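Local coordinates for protein RNA 2'-o-ribose methyltransferase (Thermus thermophilus, PDB 1IPA) that probably methylates the 2'-hydroxyl of a ribose in RNA, through a knotted SPOUT-type catalytic domain joined to an eL30-like domain thought to bind the substrate, at residues K12-A15 and R16-E19; A50-E54 and G55-P59; E81-L84 and K85-V89; G128-G131 and A132-S136. One frame throughout, in Å; residues are numbered along the deposited sequence.

Interaction 1 (K12-A15 and R16-E19); sequences KELA and RLLE
Ala15 O receives the backbone N-H of Leu18 at 3.0 Å, with an N-H...O angle of 161°, and also a weak donation from a water. That water gives its stronger bond to Glu19 OE2, 2.7 Å away, and links the carboxylate loosely to this turn. One residue earlier Leu14 O takes the N-H of Leu17, again at 3.0 Å. Both N-H groups stand well above the plane of the carbonyl they reach, the mark of i to i+3 bonding, in the stretch that leads from helix 9-15 of the eL30-like domain to helix 20-26. Glu19 is the N-cap residue of that next helix. On the outer side a second water bridges Glu13 O, at 2.6 Å, and Arg16 NE, at 3.0 Å, lying in the guanidinium plane at its edge. The Arg16 chain bends at chi3 (42°) after CG and CD have passed alongside Lys12 O, and this turn presents NE to the water. The Glu13 carboxylate is engaged by Arg10 instead. On the buried side Leu14 CD2 meets Leu17 CD2 at 4.2 Å, the two side chains crossing at a slant, and both leucines pack on Leu99 of strand 96-101.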
loop_
_atom_site.group_PDB
_atom_site.type_symbol
_atom_site.label_atom_id
_atom_site.label_comp_id
_atom_site.label_asym_id
_atom_site.label_seq_id
_atom_site.Cartn_x
_atom_site.Cartn_y
_atom_site.Cartn_z
ATOM N N LYS A 12 -22.785 -5.244 -13.640
ATOM C CA LYS A 12 -22.166 -6.556 -13.748
ATOM C C LYS A 12 -20.766 -6.401 -14.343
ATOM O O LYS A 12 -19.848 -7.151 -14.003
ATOM C CB LYS A 12 -23.026 -7.469 -14.626
ATOM C CG LYS A 12 -24.369 -7.813 -13.984
ATOM C CD LYS A 12 -25.313 -8.535 -14.939
ATOM C CE LYS A 12 -24.843 -9.934 -15.283
ATOM N NZ LYS A 12 -25.887 -10.642 -16.082
ATOM N N GLU A 13 -20.602 -5.415 -15.221
ATOM C CA GLU A 13 -19.310 -5.169 -15.847
ATOM C C GLU A 13 -18.329 -4.570 -14.842
ATOM O O GLU A 13 -17.162 -4.931 -14.819
ATOM C CB GLU A 13 -19.462 -4.228 -17.042
ATOM C CG GLU A 13 -18.254 -4.214 -17.964
ATOM C CD GLU A 13 -18.465 -3.356 -19.205
ATOM O OE1 GLU A 13 -17.886 -3.692 -20.267
ATOM O OE2 GLU A 13 -19.195 -2.344 -19.120
ATOM N N LEU A 14 -18.803 -3.660 -14.005
ATOM C CA LEU A 14 -17.930 -3.052 -13.011
ATOM C C LEU A 14 -17.537 -4.039 -11.900
ATOM O O LEU A 14 -16.407 -4.012 -11.410
ATOM C CB LEU A 14 -18.606 -1.816 -12.421
ATOM C CG LEU A 14 -18.882 -0.702 -13.435
ATOM C CD1 LEU A 14 -19.541 0.483 -12.748
ATOM C CD2 LEU A 14 -17.578 -0.267 -14.085
ATOM N N ALA A 15 -18.458 -4.923 -11.520
ATOM C CA ALA A 15 -18.186 -5.908 -10.465
ATOM C C ALA A 15 -17.012 -6.832 -10.807
ATOM O O ALA A 15 -16.298 -7.295 -9.916
ATOM C CB ALA A 15 -19.446 -6.742 -10.171
ATOM N N ARG A 16 -16.817 -7.103 -12.092
ATOM C CA ARG A 16 -15.726 -7.961 -12.526
ATOM C C ARG A 16 -14.374 -7.367 -12.133
ATOM O O ARG A 16 -13.387 -8.083 -11.982
ATOM C CB ARG A 16 -15.781 -8.145 -14.047
ATOM C CG ARG A 16 -16.814 -9.161 -14.541
ATOM C CD ARG A 16 -17.152 -8.915 -16.014
ATOM N NE ARG A 16 -15.959 -8.606 -16.802
ATOM C CZ ARG A 16 -15.173 -9.511 -17.376
ATOM N NH1 ARG A 16 -15.450 -10.801 -17.263
ATOM N NH2 ARG A 16 -14.098 -9.124 -18.053
ATOM N N LEU A 17 -14.335 -6.050 -11.967
ATOM C CA LEU A 17 -13.096 -5.378 -11.611
ATOM C C LEU A 17 -12.635 -5.719 -10.194
ATOM O O LEU A 17 -11.545 -5.320 -9.779
ATOM C CB LEU A 17 -13.251 -3.862 -11.785
ATOM C CG LEU A 17 -12.873 -3.176 -13.113
ATOM C CD1 LEU A 17 -12.817 -4.150 -14.288
ATOM C CD2 LEU A 17 -13.869 -2.060 -13.366
ATOM N N LEU A 18 -13.454 -6.462 -9.447
ATOM C CA LEU A 18 -13.051 -6.849 -8.096
ATOM C C LEU A 18 -11.985 -7.936 -8.166
ATOM O O LEU A 18 -11.256 -8.165 -7.203
ATOM C CB LEU A 18 -14.247 -7.324 -7.267
ATOM C CG LEU A 18 -15.240 -6.205 -6.924
ATOM C CD1 LEU A 18 -16.376 -6.755 -6.095
ATOM C CD2 LEU A 18 -14.529 -5.093 -6.177
ATOM N N GLU A 19 -11.881 -8.584 -9.323
ATOM C CA GLU A 19 -10.885 -9.628 -9.523
ATOM C C GLU A 19 -9.702 -9.083 -10.331
ATOM O O GLU A 19 -9.885 -8.271 -11.241
ATOM C CB GLU A 19 -11.546 -10.821 -10.203
ATOM C CG GLU A 19 -12.566 -11.484 -9.285
ATOM C CD GLU A 19 -13.507 -12.408 -10.019
ATOM O OE1 GLU A 19 -13.021 -13.311 -10.733
ATOM O OE2 GLU A 19 -14.739 -12.230 -9.879
HETATM O O HOH W 1 -15.489 -5.695 -16.614
HETATM O O HOH W 2 -16.629 -10.615 -10.904
#

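Interaction 2 (A50-E54 and G55-P59); sequences ALVWE and GGLNP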
loop_
_atom_site.group_PDB
_atom_site.type_symbol
_atom_site.label_atom_id
_atom_site.label_comp_id
_atom_site.label_asym_id
_atom_site.label_seq_id
_atom_site.Cartn_x
_atom_site.Cartn_y
_atom_site.Cartn_z
ATOM N N ALA A 50 -18.099 8.141 -12.381
ATOM C CA ALA A 50 -18.274 8.145 -10.943
ATOM C C ALA A 50 -19.680 7.722 -10.570
ATOM O O ALA A 50 -20.651 8.180 -11.163
ATOM C CB ALA A 50 -17.990 9.531 -10.387
ATOM N N LEU A 51 -19.784 6.836 -9.590
ATOM C CA LEU A 51 -21.081 6.388 -9.118
ATOM C C LEU A 51 -21.368 7.177 -7.849
ATOM O O LEU A 51 -20.449 7.480 -7.085
ATOM C CB LEU A 51 -21.067 4.886 -8.832
ATOM C CG LEU A 51 -21.279 3.982 -10.050
ATOM C CD1 LEU A 51 -20.205 4.222 -11.101
ATOM C CD2 LEU A 51 -21.267 2.535 -9.593
ATOM N N VAL A 52 -22.640 7.509 -7.636
ATOM C CA VAL A 52 -23.060 8.295 -6.480
ATOM C C VAL A 52 -24.286 7.726 -5.772
ATOM O O VAL A 52 -25.258 7.352 -6.419
ATOM C CB VAL A 52 -23.387 9.727 -6.915
ATOM C CG1 VAL A 52 -23.794 10.564 -5.712
ATOM C CG2 VAL A 52 -22.192 10.332 -7.629
ATOM N N TRP A 53 -24.229 7.672 -4.443
ATOM C CA TRP A 53 -25.332 7.178 -3.610
ATOM C C TRP A 53 -26.567 8.046 -3.858
ATOM O O TRP A 53 -26.516 9.274 -3.734
ATOM C CB TRP A 53 -24.918 7.258 -2.134
ATOM C CG TRP A 53 -25.983 7.003 -1.076
ATOM C CD1 TRP A 53 -26.087 7.633 0.146
ATOM C CD2 TRP A 53 -27.022 6.011 -1.094
ATOM N NE1 TRP A 53 -27.118 7.093 0.880
ATOM C CE2 TRP A 53 -27.707 6.097 0.146
ATOM C CE3 TRP A 53 -27.439 5.058 -2.030
ATOM C CZ2 TRP A 53 -28.782 5.266 0.466
ATOM C CZ3 TRP A 53 -28.511 4.230 -1.710
ATOM C CH2 TRP A 53 -29.170 4.340 -0.472
ATOM N N GLU A 54 -27.671 7.402 -4.220
ATOM C CA GLU A 54 -28.920 8.105 -4.480
ATOM C C GLU A 54 -29.381 8.815 -3.206
ATOM O O GLU A 54 -30.109 9.807 -3.265
ATOM C CB GLU A 54 -29.986 7.116 -4.953
ATOM C CG GLU A 54 -30.449 6.160 -3.878
ATOM C CD GLU A 54 -31.300 5.030 -4.420
ATOM O OE1 GLU A 54 -31.816 5.169 -5.551
ATOM O OE2 GLU A 54 -31.461 4.008 -3.708
ATOM N N GLY A 55 -28.940 8.305 -2.058
ATOM C CA GLY A 55 -29.299 8.901 -0.782
ATOM C C GLY A 55 -28.444 10.096 -0.382
ATOM O O GLY A 55 -28.549 10.588 0.740
ATOM N N GLY A 56 -27.599 10.569 -1.294
ATOM C CA GLY A 56 -26.750 11.710 -0.998
ATOM C C GLY A 56 -25.308 11.382 -0.634
ATOM O O GLY A 56 -24.951 10.227 -0.393
ATOM N N LEU A 57 -24.476 12.416 -0.580
ATOM C CA LEU A 57 -23.063 12.265 -0.253
ATOM C C LEU A 57 -22.719 13.084 0.990
ATOM O O LEU A 57 -23.409 14.054 1.300
ATOM C CB LEU A 57 -22.225 12.750 -1.436
ATOM C CG LEU A 57 -22.600 12.119 -2.781
ATOM C CD1 LEU A 57 -21.836 12.786 -3.911
ATOM C CD2 LEU A 57 -22.302 10.631 -2.726
ATOM N N ASN A 58 -21.667 12.700 1.711
ATOM C CA ASN A 58 -21.271 13.470 2.887
ATOM C C ASN A 58 -20.474 14.683 2.395
ATOM O O ASN A 58 -20.125 14.758 1.214
ATOM C CB ASN A 58 -20.442 12.620 3.865
ATOM C CG ASN A 58 -19.215 11.999 3.223
ATOM O OD1 ASN A 58 -18.456 12.668 2.520
ATOM N ND2 ASN A 58 -19.007 10.714 3.480
ATOM N N PRO A 59 -20.186 15.650 3.284
ATOM C CA PRO A 59 -19.436 16.858 2.918
ATOM C C PRO A 59 -18.177 16.614 2.097
ATOM O O PRO A 59 -17.989 17.219 1.039
ATOM C CB PRO A 59 -19.128 17.491 4.270
ATOM C CG PRO A 59 -20.331 17.120 5.078
ATOM C CD PRO A 59 -20.527 15.668 4.718
#
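The Trp53 indole carries the backbone of Gly55 on one face: Gly55 N stands 3.1 Å above the ring plane, over its centre, and Gly55 CA makes a CH-pi contact 3.4 Å from the centroid of the five-membered ring, 15° off the normal. Gly56 O, at the edge, is modelled too close to be trusted in detail. CG is anti to the backbone N (chi1 171°), which folds the indole back under the turn that follows strand 47-53, and the ring packs on Glu81 and Leu84 of helix 81-87. That turn is a type I beta turn from Trp53 to Gly56, closed by Gly56 N donating to Trp53 O at 3.0 Å. A side chain at Gly55 would run into Trp53 NE1. Val52 CG1 fits against the fork of Leu57, 3.3 Å from CD2, the side chains crossing at about a right angle; Tyr65 of helix 59-66 packs on both. Replacing Trp53 with an alanine would probably leave the Gly55 peptide without the ring it rests on and open a gap beside Glu81 and Leu84. At the turn itself, one backbone bond is joined by a bare glycine whose N and CA sit close over the aromatic face.

Interaction 3 (E81-L84 and K85-V89); sequences EAVL and KKLSV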
loop_
_atom_site.group_PDB
_atom_site.type_symbol
_atom_site.label_atom_id
_atom_site.label_comp_id
_atom_site.label_asym_id
_atom_site.label_seq_id
_atom_site.Cartn_x
_atom_site.Cartn_y
_atom_site.Cartn_z
ATOM N N GLU A 81 -27.763 1.672 -2.725
ATOM C CA GLU A 81 -26.858 1.126 -1.725
ATOM C C GLU A 81 -26.458 -0.313 -2.040
ATOM O O GLU A 81 -25.295 -0.692 -1.895
ATOM C CB GLU A 81 -27.514 1.195 -0.341
ATOM C CG GLU A 81 -26.630 0.715 0.795
ATOM C CD GLU A 81 -27.307 0.822 2.150
ATOM O OE1 GLU A 81 -26.640 0.545 3.168
ATOM O OE2 GLU A 81 -28.504 1.177 2.196
ATOM N N ALA A 82 -27.423 -1.116 -2.472
ATOM C CA ALA A 82 -27.149 -2.505 -2.800
ATOM C C ALA A 82 -26.111 -2.615 -3.918
ATOM O O ALA A 82 -25.331 -3.559 -3.952
ATOM C CB ALA A 82 -28.435 -3.206 -3.200
ATOM N N VAL A 83 -26.111 -1.648 -4.829
ATOM C CA VAL A 83 -25.165 -1.636 -5.936
ATOM C C VAL A 83 -23.772 -1.213 -5.473
ATOM O O VAL A 83 -22.782 -1.838 -5.845
ATOM C CB VAL A 83 -25.638 -0.699 -7.059
ATOM C CG1 VAL A 83 -24.508 -0.438 -8.041
ATOM C CG2 VAL A 83 -26.813 -1.329 -7.783
ATOM N N LEU A 84 -23.690 -0.158 -4.666
ATOM C CA LEU A 84 -22.393 0.288 -4.153
ATOM C C LEU A 84 -21.766 -0.821 -3.313
ATOM O O LEU A 84 -20.559 -1.041 -3.350
ATOM C CB LEU A 84 -22.549 1.544 -3.293
ATOM C CG LEU A 84 -22.931 2.830 -4.028
ATOM C CD1 LEU A 84 -23.241 3.916 -3.016
ATOM C CD2 LEU A 84 -21.805 3.246 -4.966
ATOM N N LYS A 85 -22.608 -1.517 -2.561
ATOM C CA LYS A 85 -22.174 -2.606 -1.700
ATOM C C LYS A 85 -21.619 -3.731 -2.545
ATOM O O LYS A 85 -20.691 -4.425 -2.135
ATOM C CB LYS A 85 -23.358 -3.092 -0.852
ATOM C CG LYS A 85 -23.119 -4.357 -0.049
ATOM C CD LYS A 85 -24.062 -4.418 1.169
ATOM C CE LYS A 85 -25.558 -4.365 0.800
ATOM N NZ LYS A 85 -26.057 -5.612 0.137
ATOM N N LYS A 86 -22.183 -3.896 -3.736
ATOM C CA LYS A 86 -21.740 -4.936 -4.657
ATOM C C LYS A 86 -20.332 -4.633 -5.162
ATOM O O LYS A 86 -19.543 -5.544 -5.395
ATOM C CB LYS A 86 -22.698 -5.031 -5.850
ATOM C CG LYS A 86 -22.444 -6.217 -6.771
ATOM C CD LYS A 86 -22.711 -7.539 -6.063
ATOM C CE LYS A 86 -22.835 -8.683 -7.067
ATOM N NZ LYS A 86 -23.282 -9.974 -6.449
ATOM N N LEU A 87 -20.035 -3.344 -5.339
ATOM C CA LEU A 87 -18.730 -2.899 -5.811
ATOM C C LEU A 87 -17.784 -2.588 -4.645
ATOM O O LEU A 87 -16.601 -2.332 -4.853
ATOM C CB LEU A 87 -18.874 -1.636 -6.668
ATOM C CG LEU A 87 -19.476 -1.646 -8.084
ATOM C CD1 LEU A 87 -19.323 -3.022 -8.734
ATOM C CD2 LEU A 87 -20.916 -1.249 -8.021
ATOM N N SER A 88 -18.320 -2.617 -3.428
ATOM C CA SER A 88 -17.562 -2.295 -2.226
ATOM C C SER A 88 -16.776 -3.438 -1.598
ATOM O O SER A 88 -17.101 -4.615 -1.766
ATOM C CB SER A 88 -18.504 -1.702 -1.172
ATOM O OG SER A 88 -17.813 -1.388 0.026
ATOM N N VAL A 89 -15.738 -3.071 -0.858
ATOM C CA VAL A 89 -14.905 -4.048 -0.181
ATOM C C VAL A 89 -14.880 -3.694 1.308
ATOM O O VAL A 89 -14.019 -4.150 2.049
ATOM C CB VAL A 89 -13.471 -4.050 -0.776
ATOM C CG1 VAL A 89 -12.690 -2.848 -0.302
ATOM C CG2 VAL A 89 -12.771 -5.325 -0.430
HETATM O O HOH W 3 -25.767 -6.055 -3.043
#
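Leu87 can be followed from CB, which passes 3.8 Å from Leu84 O, through CG, 4.0 Å from Val83 O, to CD2, which is pressed to within 2.9 Å of Val83 O and also lies 3.7 Å from CG1 of Val83; CD1 goes instead to helix 9-15 at Ala15. The Val83 and Leu87 side chains lie next to each other and point the same way, one turn apart on the buried face of the helix. Val83 CG1 is anti to its backbone N (chi1 166°); in Leu87 a second torsion of -25°, away from any staggered position, swings CD2 toward it. Beyond this pair Leu87 reaches Leu14 of helix 9-15 and Ile97 of strand 96-101. Helix 81-87 is thereby packed on one side of the mixed sheet in the eL30-like domain, beside and against helix 9-15, and here it comes to its end. The backbone registers the change. Lys85 N still makes a sound i to i+4 bond to Glu81 O at 2.9 Å, its donor tilted 19° from the carbonyl plane, and Leu87 N does the same with Val83 O. Lys86 N, by contrast, divides itself weakly between Ala82 O and Val83 O, and Leu87 N adds a weak bond to Leu84 O. On the exposed face the Lys85 chain bends at chi3 and chi4 and curls back over the preceding turn, where NZ donates to a water 3.2 Å away. The same water donates to Ala82 O at 2.7 Å. Past the helix, Ser88 OG is tied to Glu32, whose carboxylate also takes the N-H of Val89.

Interaction 4 (G128-G131 and A132-S136); sequences GNLG and AVLRS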
loop_
_atom_site.group_PDB
_atom_site.type_symbol
_atom_site.label_atom_id
_atom_site.label_comp_id
_atom_site.label_asym_id
_atom_site.label_seq_id
_atom_site.Cartn_x
_atom_site.Cartn_y
_atom_site.Cartn_z
ATOM N N GLY A 128 -4.371 -6.694 1.958
ATOM C CA GLY A 128 -4.774 -5.873 3.082
ATOM C C GLY A 128 -3.534 -5.460 3.858
ATOM O O GLY A 128 -3.371 -4.287 4.195
ATOM N N ASN A 129 -2.663 -6.433 4.135
ATOM C CA ASN A 129 -1.416 -6.186 4.860
ATOM C C ASN A 129 -0.522 -5.255 4.065
ATOM O O ASN A 129 0.087 -4.341 4.625
ATOM C CB ASN A 129 -0.663 -7.495 5.119
ATOM C CG ASN A 129 -1.301 -8.328 6.214
ATOM O OD1 ASN A 129 -0.812 -9.407 6.556
ATOM N ND2 ASN A 129 -2.399 -7.831 6.769
ATOM N N LEU A 130 -0.446 -5.492 2.758
ATOM C CA LEU A 130 0.373 -4.661 1.885
ATOM C C LEU A 130 -0.046 -3.203 2.006
ATOM O O LEU A 130 0.791 -2.312 2.140
ATOM C CB LEU A 130 0.239 -5.110 0.425
ATOM C CG LEU A 130 0.884 -4.146 -0.575
ATOM C CD1 LEU A 130 2.388 -4.039 -0.296
ATOM C CD2 LEU A 130 0.610 -4.620 -2.001
ATOM N N GLY A 131 -1.352 -2.971 1.954
ATOM C CA GLY A 131 -1.871 -1.621 2.060
ATOM C C GLY A 131 -1.572 -0.971 3.399
ATOM O O GLY A 131 -1.166 0.191 3.446
ATOM N N ALA A 132 -1.771 -1.709 4.488
ATOM C CA ALA A 132 -1.511 -1.165 5.823
ATOM C C ALA A 132 -0.035 -0.793 5.945
ATOM O O ALA A 132 0.303 0.258 6.486
ATOM C CB ALA A 132 -1.909 -2.187 6.917
ATOM N N VAL A 133 0.840 -1.656 5.431
ATOM C CA VAL A 133 2.281 -1.411 5.460
ATOM C C VAL A 133 2.671 -0.155 4.688
ATOM O O VAL A 133 3.503 0.624 5.147
ATOM C CB VAL A 133 3.071 -2.599 4.875
ATOM C CG1 VAL A 133 4.555 -2.238 4.769
ATOM C CG2 VAL A 133 2.885 -3.826 5.755
ATOM N N LEU A 134 2.070 0.043 3.516
ATOM C CA LEU A 134 2.358 1.229 2.692
ATOM C C LEU A 134 1.930 2.503 3.403
ATOM O O LEU A 134 2.559 3.542 3.272
ATOM C CB LEU A 134 1.648 1.120 1.338
ATOM C CG LEU A 134 2.090 -0.096 0.503
ATOM C CD1 LEU A 134 1.380 -0.100 -0.831
ATOM C CD2 LEU A 134 3.591 -0.054 0.281
ATOM N N ARG A 135 0.853 2.403 4.168
ATOM C CA ARG A 135 0.334 3.530 4.916
ATOM C C ARG A 135 1.334 3.920 6.006
ATOM O O ARG A 135 1.610 5.102 6.209
ATOM C CB ARG A 135 -1.010 3.147 5.529
ATOM C CG ARG A 135 -1.760 4.270 6.208
ATOM C CD ARG A 135 -3.100 3.736 6.663
ATOM N NE ARG A 135 -3.907 4.711 7.380
ATOM C CZ ARG A 135 -5.070 4.417 7.950
ATOM N NH1 ARG A 135 -5.546 3.177 7.880
ATOM N NH2 ARG A 135 -5.756 5.358 8.588
ATOM N N SER A 136 1.877 2.925 6.703
ATOM C CA SER A 136 2.863 3.187 7.754
ATOM C C SER A 136 4.152 3.750 7.161
ATOM O O SER A 136 4.750 4.655 7.724
ATOM C CB SER A 136 3.195 1.908 8.528
ATOM O OG SER A 136 2.132 1.541 9.380
#
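Leu130 and Leu134, one turn apart, set their branched ends against each other at a slant: Leu130 CD1 lies 4.0 Å from Leu134 CG, and Leu134 CD1 fits 4.1 Å from Leu130 CG. With their first torsions set differently, the two ends converge. In Leu130 CG stands anti to the backbone N (chi1 170°), whereas in Leu134 it stands anti to the carbonyl carbon (chi1 -61°) and leans back over the carbonyl of Leu130. The pair faces strand 144-148, where Leu130 touches Val147 and Leu134 touches Val145 and, in a loop, Val166. Val133 is turned to another side of the helix, its CG2 close over Asn129 O and its side chain against Val246 and Ser247 of helix 246-261. Helix 127-140 is the crossover of the beta-alpha-beta unit between strands 117-122 and 144-148 in the knotted SPOUT domain. Its i to i+4 ladder is regular: Ala132 N to Gly128 O at 3.0 Å, Val133 N to Asn129 O at 2.9 Å, and Leu134 N to Leu130 O at 3.0 Å. Gly128 O also accepts a bond from Asn161 ND2. An alanine in place of Leu134 would probably leave Leu130 CD1 without its neighbour and open a gap toward Val145 and Val166. With the backbone polar groups engaged along the ladder, the leucines meet the valines of the strand by apolar contact, which depends on shape rather than on polar bonds.

In the fold
Interactions 1, 2 and 3 belong to the eL30-like domain, and interaction 4 to the knotted domain, its centre about 23 Å from that of interaction 3. Leu87 ties the first three together: its CD1 lies 3.5 Å from Ala15 N, its CD2 4.1 Å from Leu51 CD2. Helix 81-87 packs against helix 9-15 and strand 47-53, which also meet through Leu14 and Leu51. Interaction 2 is a surface turn, built on an aromatic face and glycine backbone. The others are partly buried; 1 and 3, toward helix ends, turn leucines inward and water-bridged polar groups outward. In interaction 4 regular i to i+4 bonding contrasts with the i to i+3 bonds of 1 and the mixed, partly weak ones of 3.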